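Telomerase reverse transcriptase (Candida tropicalis MYA-3404, PDB 6ZD1) probably extends chromosome ends by adding telomeric DNA repeats copied from a template within the RNA component of telomerase, acting as a reverse transcriptase. Local coordinates at residues Asn207-Tyr212 and Gly232-Ile237; Cys247-Gln252 and Trp271-Tyr276; Tyr279-Val284 and Gly465-Gly470; Lys659-Arg662 and Ser666-Gly669. All coordinates share one frame; numbering follows the deposited sequence.

Interaction 1. Residues Asn207-Tyr212 and Gly232-Ile237; sequences NWITKY and GKIKLI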
loop_
_atom_site.group_PDB
_atom_site.type_symbol
_atom_site.label_atom_id
_atom_site.label_comp_id
_atom_site.label_asym_id
_atom_site.label_seq_id
_atom_site.Cartn_x
_atom_site.Cartn_y
_atom_site.Cartn_z
ATOM N N ASN A 207 -0.648 -13.949 -21.039
ATOM C CA ASN A 207 0.384 -14.979 -21.118
ATOM C C ASN A 207 0.767 -15.491 -19.734
ATOM O O ASN A 207 0.776 -16.705 -19.494
ATOM C CB ASN A 207 1.613 -14.439 -21.847
ATOM C CG ASN A 207 1.356 -14.192 -23.317
ATOM O OD1 ASN A 207 0.470 -14.804 -23.916
ATOM N ND2 ASN A 207 2.133 -13.295 -23.909
ATOM N N TRP A 208 1.102 -14.582 -18.812
ATOM C CA TRP A 208 1.527 -15.011 -17.483
ATOM C C TRP A 208 0.406 -15.738 -16.751
ATOM O O TRP A 208 0.641 -16.764 -16.103
ATOM C CB TRP A 208 2.007 -13.813 -16.663
ATOM C CG TRP A 208 2.310 -14.158 -15.226
ATOM C CD1 TRP A 208 1.437 -14.139 -14.171
ATOM C CD2 TRP A 208 3.572 -14.579 -14.691
ATOM N NE1 TRP A 208 2.079 -14.522 -13.017
ATOM C CE2 TRP A 208 3.389 -14.796 -13.309
ATOM C CE3 TRP A 208 4.837 -14.794 -15.247
ATOM C CZ2 TRP A 208 4.425 -15.216 -12.476
ATOM C CZ3 TRP A 208 5.865 -15.213 -14.417
ATOM C CH2 TRP A 208 5.653 -15.417 -13.047
ATOM N N ILE A 209 -0.821 -15.223 -16.851
ATOM C CA ILE A 209 -1.945 -15.827 -16.141
ATOM C C ILE A 209 -2.203 -17.241 -16.649
ATOM O O ILE A 209 -2.466 -18.159 -15.863
ATOM C CB ILE A 209 -3.192 -14.927 -16.257
ATOM C CG1 ILE A 209 -2.991 -13.644 -15.445
ATOM C CG2 ILE A 209 -4.439 -15.660 -15.791
ATOM C CD1 ILE A 209 -4.180 -12.700 -15.464
ATOM N N THR A 210 -2.122 -17.443 -17.967
ATOM C CA THR A 210 -2.323 -18.779 -18.525
ATOM C C THR A 210 -1.280 -19.763 -18.006
ATOM O O THR A 210 -1.604 -20.914 -17.688
ATOM C CB THR A 210 -2.295 -18.721 -20.054
ATOM O OG1 THR A 210 -3.381 -17.913 -20.522
ATOM C CG2 THR A 210 -2.423 -20.116 -20.646
ATOM N N LYS A 211 -0.022 -19.329 -17.912
ATOM C CA LYS A 211 1.023 -20.204 -17.387
ATOM C C LYS A 211 0.858 -20.424 -15.887
ATOM O O LYS A 211 1.017 -21.549 -15.397
ATOM C CB LYS A 211 2.399 -19.620 -17.705
ATOM C CG LYS A 211 2.648 -19.439 -19.197
ATOM C CD LYS A 211 3.891 -18.604 -19.467
ATOM C CE LYS A 211 4.074 -18.349 -20.959
ATOM N NZ LYS A 211 2.891 -17.679 -21.577
ATOM N N TYR A 212 0.538 -19.362 -15.142
ATOM C CA TYR A 212 0.361 -19.489 -13.699
ATOM C C TYR A 212 -0.852 -20.347 -13.352
ATOM O O TYR A 212 -0.845 -21.040 -12.329
ATOM C CB TYR A 212 0.237 -18.097 -13.071
ATOM C CG TYR A 212 -0.072 -18.093 -11.588
ATOM C CD1 TYR A 212 0.947 -18.176 -10.644
ATOM C CD2 TYR A 212 -1.380 -17.987 -11.132
ATOM C CE1 TYR A 212 0.667 -18.166 -9.286
ATOM C CE2 TYR A 212 -1.669 -17.977 -9.779
ATOM C CZ TYR A 212 -0.645 -18.065 -8.861
ATOM O OH TYR A 212 -0.939 -18.053 -7.518
ATOM N N GLY A 232 -12.770 -13.396 -6.466
ATOM C CA GLY A 232 -11.827 -12.310 -6.646
ATOM C C GLY A 232 -11.391 -12.226 -8.091
ATOM O O GLY A 232 -11.511 -13.190 -8.854
ATOM N N LYS A 233 -10.894 -11.052 -8.466
ATOM C CA LYS A 233 -10.343 -10.827 -9.793
ATOM C C LYS A 233 -8.832 -10.681 -9.690
ATOM O O LYS A 233 -8.318 -10.050 -8.758
ATOM C CB LYS A 233 -10.956 -9.588 -10.456
ATOM C CG LYS A 233 -10.664 -9.488 -11.950
ATOM C CD LYS A 233 -11.764 -8.742 -12.696
ATOM C CE LYS A 233 -11.879 -7.297 -12.234
ATOM N NZ LYS A 233 -12.943 -6.560 -12.975
ATOM N N ILE A 234 -8.127 -11.282 -10.638
ATOM C CA ILE A 234 -6.672 -11.337 -10.599
ATOM C C ILE A 234 -6.086 -9.984 -10.984
ATOM O O ILE A 234 -6.420 -9.419 -12.033
ATOM C CB ILE A 234 -6.148 -12.444 -11.522
ATOM C CG1 ILE A 234 -6.681 -13.799 -11.072
ATOM C CG2 ILE A 234 -4.630 -12.450 -11.533
ATOM C CD1 ILE A 234 -6.162 -14.937 -11.902
ATOM N N LYS A 235 -5.198 -9.472 -10.136
ATOM C CA LYS A 235 -4.416 -8.273 -10.403
ATOM C C LYS A 235 -2.943 -8.655 -10.455
ATOM O O LYS A 235 -2.470 -9.445 -9.632
ATOM C CB LYS A 235 -4.655 -7.205 -9.327
ATOM C CG LYS A 235 -4.408 -5.783 -9.797
ATOM C CD LYS A 235 -4.862 -4.769 -8.758
ATOM C CE LYS A 235 -3.722 -4.368 -7.834
ATOM N NZ LYS A 235 -2.685 -3.567 -8.551
ATOM N N LEU A 236 -2.222 -8.114 -11.435
ATOM C CA LEU A 236 -0.820 -8.444 -11.653
ATOM C C LEU A 236 0.066 -7.243 -11.343
ATOM O O LEU A 236 -0.324 -6.094 -11.569
ATOM C CB LEU A 236 -0.582 -8.916 -13.086
ATOM C CG LEU A 236 -1.264 -10.237 -13.445
ATOM C CD1 LEU A 236 -0.969 -10.630 -14.882
ATOM C CD2 LEU A 236 -0.839 -11.339 -12.487
ATOM N N ILE A 237 1.246 -7.524 -10.792
ATOM C CA ILE A 237 2.224 -6.516 -10.378
ATOM C C ILE A 237 3.595 -6.923 -10.911
ATOM O O ILE A 237 4.003 -8.074 -10.726
ATOM C CB ILE A 237 2.253 -6.356 -8.850
ATOM C CG1 ILE A 237 0.886 -5.905 -8.351
ATOM C CG2 ILE A 237 3.316 -5.357 -8.425
ATOM C CD1 ILE A 237 0.733 -6.010 -6.864
#
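I209 packs against I234 and L236, and these three aliphatic side chains form the tight part of the contact. CG1 of I209 lies 3.7 Å from CD1 of L236, and CD1 of I209 comes within 4.0 Å of CG2 of I234. The extended chain of I209 (chi2 -179°) carries CD1 forward to touch both strand residues, and the side chains of I209 and I234 run past each other in opposite senses. W208 is a looser flank, making one contact where I209 makes several: CD1 of its indole meets CD2 of L236 obliquely at 4.0 Å, while F243 meets the ring edge-to-face. The setting is helix 198-216 laid over one face of the mixed β-sheet of the reverse transcriptase region. The axes of segments 207-212 and 232-237 approach to 10.6 Å, with N-to-C directions 116° apart, and strand alternation directs I234 and L236 toward the helix but K235 away. Backbone bonds tie K233 and K235 to strand 244-249. The solvent side differs. T210 and K211 are exposed, and the lysine folds back on its own helix, its NZ 3.1 Å from O of N207. That ammonium stands above the carbonyl plane, across from the K211 backbone N that also bonds the same oxygen.

Interaction 2. Residues Cys247-Gln252 and Trp271-Tyr276; sequences CVPLKQ and WDYIFY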
loop_
_atom_site.group_PDB
_atom_site.type_symbol
_atom_site.label_atom_id
_atom_site.label_comp_id
_atom_site.label_asym_id
_atom_site.label_seq_id
_atom_site.Cartn_x
_atom_site.Cartn_y
_atom_site.Cartn_z
ATOM N N CYS A 247 -5.206 -11.355 -5.747
ATOM C CA CYS A 247 -6.628 -11.564 -5.970
ATOM C C CYS A 247 -7.386 -10.483 -5.212
ATOM O O CYS A 247 -7.290 -10.397 -3.983
ATOM C CB CYS A 247 -7.055 -12.958 -5.515
ATOM S SG CYS A 247 -8.496 -13.609 -6.381
ATOM N N VAL A 248 -8.115 -9.649 -5.947
ATOM C CA VAL A 248 -8.869 -8.536 -5.378
ATOM C C VAL A 248 -10.319 -8.997 -5.192
ATOM O O VAL A 248 -10.969 -9.348 -6.181
ATOM C CB VAL A 248 -8.808 -7.292 -6.276
ATOM C CG1 VAL A 248 -9.529 -6.129 -5.614
ATOM C CG2 VAL A 248 -7.359 -6.933 -6.589
ATOM N N PRO A 249 -10.837 -9.003 -3.964
ATOM C CA PRO A 249 -12.191 -9.539 -3.743
ATOM C C PRO A 249 -13.246 -8.767 -4.522
ATOM O O PRO A 249 -13.310 -7.537 -4.470
ATOM C CB PRO A 249 -12.383 -9.382 -2.229
ATOM C CG PRO A 249 -10.998 -9.336 -1.672
ATOM C CD PRO A 249 -10.176 -8.631 -2.707
ATOM N N LEU A 250 -14.072 -9.507 -5.256
ATOM C CA LEU A 250 -15.221 -8.926 -5.936
ATOM C C LEU A 250 -16.324 -8.630 -4.933
ATOM O O LEU A 250 -16.673 -9.481 -4.108
ATOM C CB LEU A 250 -15.746 -9.868 -7.019
ATOM C CG LEU A 250 -15.060 -9.822 -8.381
ATOM C CD1 LEU A 250 -15.771 -10.753 -9.347
ATOM C CD2 LEU A 250 -15.032 -8.398 -8.919
ATOM N N LYS A 251 -16.886 -7.431 -5.015
ATOM C CA LYS A 251 -18.009 -7.068 -4.167
ATOM C C LYS A 251 -19.338 -7.555 -4.726
ATOM O O LYS A 251 -20.392 -7.123 -4.251
ATOM C CB LYS A 251 -18.045 -5.551 -3.973
ATOM C CG LYS A 251 -16.673 -4.911 -3.789
ATOM C CD LYS A 251 -15.938 -5.481 -2.589
ATOM C CE LYS A 251 -14.609 -4.776 -2.364
ATOM N NZ LYS A 251 -14.789 -3.327 -2.062
ATOM N N GLN A 252 -19.308 -8.435 -5.725
ATOM C CA GLN A 252 -20.508 -8.968 -6.351
ATOM C C GLN A 252 -20.456 -10.488 -6.372
ATOM O O GLN A 252 -19.414 -11.108 -6.137
ATOM C CB GLN A 252 -20.673 -8.466 -7.790
ATOM C CG GLN A 252 -20.380 -7.007 -7.997
ATOM C CD GLN A 252 -20.327 -6.659 -9.464
ATOM O OE1 GLN A 252 -21.356 -6.589 -10.134
ATOM N NE2 GLN A 252 -19.122 -6.454 -9.977
ATOM N N TRP A 271 -23.606 -3.745 -0.685
ATOM C CA TRP A 271 -23.855 -3.578 0.743
ATOM C C TRP A 271 -23.879 -4.901 1.493
ATOM O O TRP A 271 -23.648 -4.910 2.708
ATOM C CB TRP A 271 -25.173 -2.831 0.966
ATOM C CG TRP A 271 -25.039 -1.369 0.735
ATOM C CD1 TRP A 271 -25.301 -0.693 -0.421
ATOM C CD2 TRP A 271 -24.580 -0.394 1.677
ATOM N NE1 TRP A 271 -25.043 0.647 -0.252
ATOM C CE2 TRP A 271 -24.599 0.856 1.026
ATOM C CE3 TRP A 271 -24.161 -0.456 3.011
ATOM C CZ2 TRP A 271 -24.217 2.034 1.665
ATOM C CZ3 TRP A 271 -23.781 0.715 3.643
ATOM C CH2 TRP A 271 -23.811 1.943 2.969
ATOM N N ASP A 272 -24.151 -6.012 0.804
ATOM C CA ASP A 272 -23.953 -7.316 1.425
ATOM C C ASP A 272 -22.494 -7.513 1.814
ATOM O O ASP A 272 -22.197 -7.943 2.934
ATOM C CB ASP A 272 -24.410 -8.426 0.479
ATOM C CG ASP A 272 -25.915 -8.581 0.445
ATOM O OD1 ASP A 272 -26.562 -8.337 1.484
ATOM O OD2 ASP A 272 -26.450 -8.955 -0.621
ATOM N N TYR A 273 -21.567 -7.169 0.915
ATOM C CA TYR A 273 -20.151 -7.290 1.245
ATOM C C TYR A 273 -19.770 -6.326 2.359
ATOM O O TYR A 273 -19.057 -6.705 3.297
ATOM C CB TYR A 273 -19.291 -7.039 0.004
ATOM C CG TYR A 273 -17.811 -7.288 0.221
ATOM C CD1 TYR A 273 -16.963 -6.264 0.629
ATOM C CD2 TYR A 273 -17.262 -8.549 0.019
ATOM C CE1 TYR A 273 -15.611 -6.490 0.829
ATOM C CE2 TYR A 273 -15.913 -8.783 0.218
ATOM C CZ TYR A 273 -15.092 -7.752 0.622
ATOM O OH TYR A 273 -13.748 -7.984 0.821
ATOM N N ILE A 274 -20.262 -5.087 2.285
ATOM C CA ILE A 274 -19.989 -4.095 3.322
ATOM C C ILE A 274 -20.446 -4.602 4.684
ATOM O O ILE A 274 -19.744 -4.440 5.691
ATOM C CB ILE A 274 -20.656 -2.755 2.964
ATOM C CG1 ILE A 274 -19.988 -2.127 1.744
ATOM C CG2 ILE A 274 -20.612 -1.795 4.142
ATOM C CD1 ILE A 274 -20.633 -0.827 1.317
ATOM N N PHE A 275 -21.629 -5.217 4.744
ATOM C CA PHE A 275 -22.083 -5.784 6.009
ATOM C C PHE A 275 -21.303 -7.043 6.360
ATOM O O PHE A 275 -21.031 -7.303 7.538
ATOM C CB PHE A 275 -23.581 -6.081 5.951
ATOM C CG PHE A 275 -24.438 -4.853 5.937
ATOM C CD1 PHE A 275 -25.725 -4.900 5.433
ATOM C CD2 PHE A 275 -23.958 -3.649 6.427
ATOM C CE1 PHE A 275 -26.515 -3.772 5.418
ATOM C CE2 PHE A 275 -24.745 -2.515 6.415
ATOM C CZ PHE A 275 -26.026 -2.576 5.908
ATOM N N TYR A 276 -20.936 -7.840 5.353
ATOM C CA TYR A 276 -20.106 -9.012 5.613
ATOM C C TYR A 276 -18.725 -8.605 6.112
ATOM O O TYR A 276 -18.178 -9.232 7.027
ATOM C CB TYR A 276 -19.993 -9.869 4.350
ATOM C CG TYR A 276 -19.248 -11.173 4.543
ATOM C CD1 TYR A 276 -17.973 -11.355 4.018
ATOM C CD2 TYR A 276 -19.823 -12.225 5.247
ATOM C CE1 TYR A 276 -17.293 -12.551 4.189
ATOM C CE2 TYR A 276 -19.150 -13.420 5.424
ATOM C CZ TYR A 276 -17.887 -13.577 4.895
ATOM O OH TYR A 276 -17.219 -14.769 5.072
#
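K251 and Y273 bring the two backbones nearest, with their CA atoms 5.8 Å apart. Residues 247-249 end the second strand of an antiparallel β-hairpin, formed with strand 231-237 in the reverse transcriptase region; the chain then leaves the sheet as an irregular segment. Opposite it runs one turn and a half of helix 263-298, held by the regular bonds from N of F275 to O of W271 and from N of Y276 to O of D272. From this helix Y273 reaches across, its ring carried outward because CG is anti to the backbone N (chi1 -174°). K251 covers one face of that ring. Its CD stands 3.7 Å from the Y273 ring centroid, 20° off the normal, which meets the geometry of a CH-pi contact. The lysine chain bends at chi2 and again at chi4, and CE also lies near the ring, 3.8 Å from CE1 of Y273. F229, from a neighbouring loop, touches Y273 as well, so the buried tyrosine is packed by more than the lysine. The CB of L250 points away from the helix, and its side chain touches L445. At the far end of the tyrosine, its OH lies 3.6 Å from CB of P249.

Interaction 3. Residues Tyr279-Val284 and Gly465-Gly470; sequences YTLSPV and GFSLSG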
loop_
_atom_site.group_PDB
_atom_site.type_symbol
_atom_site.label_atom_id
_atom_site.label_comp_id
_atom_site.label_asym_id
_atom_site.label_seq_id
_atom_site.Cartn_x
_atom_site.Cartn_y
_atom_site.Cartn_z
ATOM N N TYR A 279 -19.297 -6.926 9.901
ATOM C CA TYR A 279 -19.809 -7.755 10.984
ATOM C C TYR A 279 -19.235 -9.168 11.021
ATOM O O TYR A 279 -19.342 -9.826 12.061
ATOM C CB TYR A 279 -21.339 -7.848 10.901
ATOM C CG TYR A 279 -22.058 -6.524 11.050
ATOM C CD1 TYR A 279 -22.486 -5.814 9.936
ATOM C CD2 TYR A 279 -22.312 -5.989 12.303
ATOM C CE1 TYR A 279 -23.146 -4.606 10.069
ATOM C CE2 TYR A 279 -22.970 -4.782 12.446
ATOM C CZ TYR A 279 -23.385 -4.095 11.328
ATOM O OH TYR A 279 -24.040 -2.894 11.471
ATOM N N THR A 280 -18.660 -9.666 9.929
ATOM C CA THR A 280 -18.127 -11.024 9.929
ATOM C C THR A 280 -16.618 -11.074 9.734
ATOM O O THR A 280 -15.916 -11.667 10.561
ATOM C CB THR A 280 -18.836 -11.864 8.848
ATOM O OG1 THR A 280 -20.257 -11.785 9.034
ATOM C CG2 THR A 280 -18.412 -13.322 8.937
ATOM N N LEU A 281 -16.086 -10.435 8.688
ATOM C CA LEU A 281 -14.659 -10.553 8.398
ATOM C C LEU A 281 -13.818 -9.784 9.407
ATOM O O LEU A 281 -12.798 -10.288 9.892
ATOM C CB LEU A 281 -14.358 -10.060 6.981
ATOM C CG LEU A 281 -14.598 -11.042 5.834
ATOM C CD1 LEU A 281 -14.106 -10.451 4.520
ATOM C CD2 LEU A 281 -13.927 -12.376 6.117
ATOM N N SER A 282 -14.207 -8.546 9.709
ATOM C CA SER A 282 -13.447 -7.760 10.679
ATOM C C SER A 282 -13.374 -8.434 12.043
ATOM O O SER A 282 -12.269 -8.496 12.613
ATOM C CB SER A 282 -14.035 -6.348 10.775
ATOM O OG SER A 282 -13.299 -5.553 11.687
ATOM N N PRO A 283 -14.465 -8.965 12.619
ATOM C CA PRO A 283 -14.314 -9.685 13.895
ATOM C C PRO A 283 -13.400 -10.892 13.802
ATOM O O PRO A 283 -12.591 -11.117 14.711
ATOM C CB PRO A 283 -15.755 -10.086 14.239
ATOM C CG PRO A 283 -16.588 -9.065 13.567
ATOM C CD PRO A 283 -15.888 -8.795 12.268
ATOM N N VAL A 284 -13.497 -11.670 12.721
ATOM C CA VAL A 284 -12.648 -12.852 12.580
ATOM C C VAL A 284 -11.179 -12.449 12.605
ATOM O O VAL A 284 -10.359 -13.061 13.298
ATOM C CB VAL A 284 -13.003 -13.626 11.297
ATOM C CG1 VAL A 284 -11.902 -14.618 10.947
ATOM C CG2 VAL A 284 -14.324 -14.352 11.471
ATOM N N GLY A 465 -4.081 -11.061 -1.188
ATOM C CA GLY A 465 -5.083 -10.051 -1.485
ATOM C C GLY A 465 -6.415 -10.245 -0.791
ATOM O O GLY A 465 -7.251 -9.329 -0.831
ATOM N N PHE A 466 -6.672 -11.399 -0.181
ATOM C CA PHE A 466 -7.875 -11.577 0.617
ATOM C C PHE A 466 -7.657 -11.076 2.041
ATOM O O PHE A 466 -6.527 -10.865 2.496
ATOM C CB PHE A 466 -8.303 -13.043 0.631
ATOM C CG PHE A 466 -9.064 -13.459 -0.591
ATOM C CD1 PHE A 466 -10.440 -13.321 -0.642
ATOM C CD2 PHE A 466 -8.405 -13.975 -1.690
ATOM C CE1 PHE A 466 -11.146 -13.695 -1.768
ATOM C CE2 PHE A 466 -9.105 -14.355 -2.819
ATOM C CZ PHE A 466 -10.477 -14.215 -2.858
ATOM N N SER A 467 -8.770 -10.925 2.760
ATOM C CA SER A 467 -8.751 -10.239 4.050
ATOM C C SER A 467 -7.820 -10.922 5.045
ATOM O O SER A 467 -7.084 -10.253 5.781
ATOM C CB SER A 467 -10.170 -10.164 4.614
ATOM O OG SER A 467 -11.071 -9.639 3.654
ATOM N N LEU A 468 -7.848 -12.251 5.096
ATOM C CA LEU A 468 -7.152 -13.000 6.132
ATOM C C LEU A 468 -5.847 -13.630 5.659
ATOM O O LEU A 468 -5.186 -14.301 6.456
ATOM C CB LEU A 468 -8.071 -14.096 6.680
ATOM C CG LEU A 468 -9.501 -13.692 7.040
ATOM C CD1 LEU A 468 -10.291 -14.896 7.522
ATOM C CD2 LEU A 468 -9.505 -12.587 8.089
ATOM N N SER A 469 -5.448 -13.414 4.402
ATOM C CA SER A 469 -4.285 -14.117 3.864
ATOM C C SER A 469 -3.021 -13.784 4.649
ATOM O O SER A 469 -2.231 -14.676 4.985
ATOM C CB SER A 469 -4.104 -13.780 2.384
ATOM O OG SER A 469 -5.240 -14.177 1.637
ATOM N N GLY A 470 -2.814 -12.503 4.957
ATOM C CA GLY A 470 -1.621 -12.125 5.694
ATOM C C GLY A 470 -1.590 -12.711 7.091
ATOM O O GLY A 470 -0.567 -13.249 7.525
#
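S467 and L468 belong to the loop leading into helix 469-484, whose sequence fits motif B' of reverse transcriptases, and they meet L281 and V284 of helix 263-298. The methyl CD1 of L281 reaches the serine side chain, 3.3 Å from OG of S467. This is a close van der Waals approach of methyl to oxygen, with CB of S467 3.9 Å from the same CD1. The second pair is purely aliphatic: CG1 of V284 and CD1 of L468 are 3.8 Å apart, the two side chains crossing at about a right angle. The valine branch that touches is the one anti to the backbone N (chi1 165°). The helix here is irregular, widening to a pi-type turn at 279-281 and kinking at P283, whose nitrogen has no hydrogen to donate; V284 N nonetheless bonds O of T280 at 3.2 Å. Further cover comes from V434, against L281, and I426, against V284. At G465 (phi 115°, psi -12°) a CB would jam against the carbonyl O of the residue before, which calls for glycine, and S469 OG bonds the carbonyl of F463. The glycine-led sequence GFSLSG (G465-G470), running into helix 469-484 within the reverse transcriptase region, is consistent with motif B'.

Interaction 4. Residues Lys659-Arg662 and Ser666-Gly669; sequences KFAR and SMEG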
loop_
_atom_site.group_PDB
_atom_site.type_symbol
_atom_site.label_atom_id
_atom_site.label_comp_id
_atom_site.label_asym_id
_atom_site.label_seq_id
_atom_site.Cartn_x
_atom_site.Cartn_y
_atom_site.Cartn_z
ATOM N N LYS A 659 -5.916 7.405 2.063
ATOM C CA LYS A 659 -5.378 6.307 1.268
ATOM C C LYS A 659 -5.362 5.002 2.056
ATOM O O LYS A 659 -5.547 3.929 1.472
ATOM C CB LYS A 659 -3.976 6.654 0.764
ATOM C CG LYS A 659 -3.478 5.741 -0.343
ATOM C CD LYS A 659 -2.271 6.326 -1.059
ATOM C CE LYS A 659 -1.820 5.412 -2.187
ATOM N NZ LYS A 659 -0.735 6.015 -3.011
ATOM N N PHE A 660 -5.177 5.070 3.379
ATOM C CA PHE A 660 -5.235 3.858 4.194
ATOM C C PHE A 660 -6.638 3.262 4.197
ATOM O O PHE A 660 -6.799 2.039 4.115
ATOM C CB PHE A 660 -4.790 4.152 5.628
ATOM C CG PHE A 660 -4.959 2.988 6.565
ATOM C CD1 PHE A 660 -6.101 2.860 7.342
ATOM C CD2 PHE A 660 -3.978 2.014 6.663
ATOM C CE1 PHE A 660 -6.258 1.782 8.202
ATOM C CE2 PHE A 660 -4.127 0.935 7.523
ATOM C CZ PHE A 660 -5.270 0.819 8.292
ATOM N N ALA A 661 -7.664 4.107 4.321
ATOM C CA ALA A 661 -9.035 3.615 4.255
ATOM C C ALA A 661 -9.381 3.137 2.850
ATOM O O ALA A 661 -10.115 2.156 2.684
ATOM C CB ALA A 661 -10.004 4.702 4.712
ATOM N N ARG A 662 -8.862 3.821 1.827
ATOM C CA ARG A 662 -9.092 3.395 0.449
ATOM C C ARG A 662 -8.542 1.995 0.210
ATOM O O ARG A 662 -9.234 1.127 -0.339
ATOM C CB ARG A 662 -8.450 4.397 -0.515
ATOM C CG ARG A 662 -9.398 5.053 -1.513
ATOM C CD ARG A 662 -8.697 6.211 -2.214
ATOM N NE ARG A 662 -7.436 5.788 -2.821
ATOM C CZ ARG A 662 -6.389 6.587 -3.014
ATOM N NH1 ARG A 662 -6.435 7.860 -2.638
ATOM N NH2 ARG A 662 -5.286 6.108 -3.575
ATOM N N SER A 666 -11.663 -0.656 5.146
ATOM C CA SER A 666 -12.247 -0.667 6.480
ATOM C C SER A 666 -11.549 0.355 7.365
ATOM O O SER A 666 -10.339 0.575 7.241
ATOM C CB SER A 666 -12.152 -2.056 7.119
ATOM O OG SER A 666 -12.641 -2.041 8.451
HETATM N N MSE A 667 -12.321 0.971 8.257
HETATM C CA MSE A 667 -11.816 2.006 9.160
HETATM C C MSE A 667 -11.033 1.443 10.337
HETATM O O MSE A 667 -10.624 2.187 11.229
HETATM C CB MSE A 667 -12.972 2.857 9.691
HETATM C CG MSE A 667 -13.623 3.716 8.635
HETATM SE SE MSE A 667 -12.282 4.725 7.658
HETATM C CE MSE A 667 -13.466 5.719 6.471
ATOM N N GLU A 668 -10.826 0.131 10.342
ATOM C CA GLU A 668 -10.107 -0.507 11.436
ATOM C C GLU A 668 -8.644 -0.085 11.391
ATOM O O GLU A 668 -7.917 -0.432 10.454
ATOM C CB GLU A 668 -10.241 -2.023 11.342
ATOM C CG GLU A 668 -9.551 -2.762 12.476
ATOM C CD GLU A 668 -9.575 -4.266 12.300
ATOM O OE1 GLU A 668 -8.653 -4.931 12.820
ATOM O OE2 GLU A 668 -10.509 -4.781 11.645
ATOM N N GLY A 669 -8.211 0.657 12.408
ATOM C CA GLY A 669 -6.829 1.061 12.541
ATOM C C GLY A 669 -6.527 2.506 12.209
ATOM O O GLY A 669 -5.370 2.922 12.363
#
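F660 meets the carbonyl of E668 with its ring edge. CE1 and CZ of F660 both lie 3.6 Å from O of E668, and the C-H edge faces that oxygen in the ring plane, probably a weakly favourable electrostatic contact. A chi1 of 174° swings the ring off the helix beside its carbonyl carbon. Packing follows one residue on. CB of A661 touches the selenium of selenomethionine M667 at 3.7 Å; a bend at chi2 (-50°) brings the M667 chain back to the helix although its CB points away. These contacts close a tight connection in the largely helical C-terminal part of the chain, which in telomerases probably forms the thumb-like extension: helix 642-664 ends, and G669 is the N-cap of helix 670-684. At the backbone angles of G669 (phi 105°) a CB would jam against the carbonyl O of E668 and crowd CZ of F660, so the bare glycine lets the ring edge sit against the backbone. Among polar bonds, N of E668 makes a weak one to OG of S666 at 3.4 Å, the OG(i) to N(i+2) pattern of an ST turn. The carboxylate of E668 bonds S282 through OE2, and the backbone of M667 pairs with G375.

In the fold
Interactions 3 and 4 are buried, whereas interactions 1 and 2 are partly buried with exposed neighbours. Interactions 1 and 2 share a sheet, in which strands 231-237 and 244-249 are neighbours. Interactions 2 and 3 share helix 263-298, where Y276 O probably accepts a hydrogen bond from L281 N at 2.9 Å, the wider pi-type spacing of that turn; their centres are about 11 Å apart. The S282-E668 pair joins interaction 4 to interaction 3, linking the C-terminal helices to that helix. Chemistry follows place: interaction 1 rests on aliphatic packing, interaction 2 on lysine over tyrosine, interaction 3 on aliphatic packing plus a methyl at a serine oxygen, interaction 4 on an aromatic edge at a carbonyl and alanine against selenomethionine.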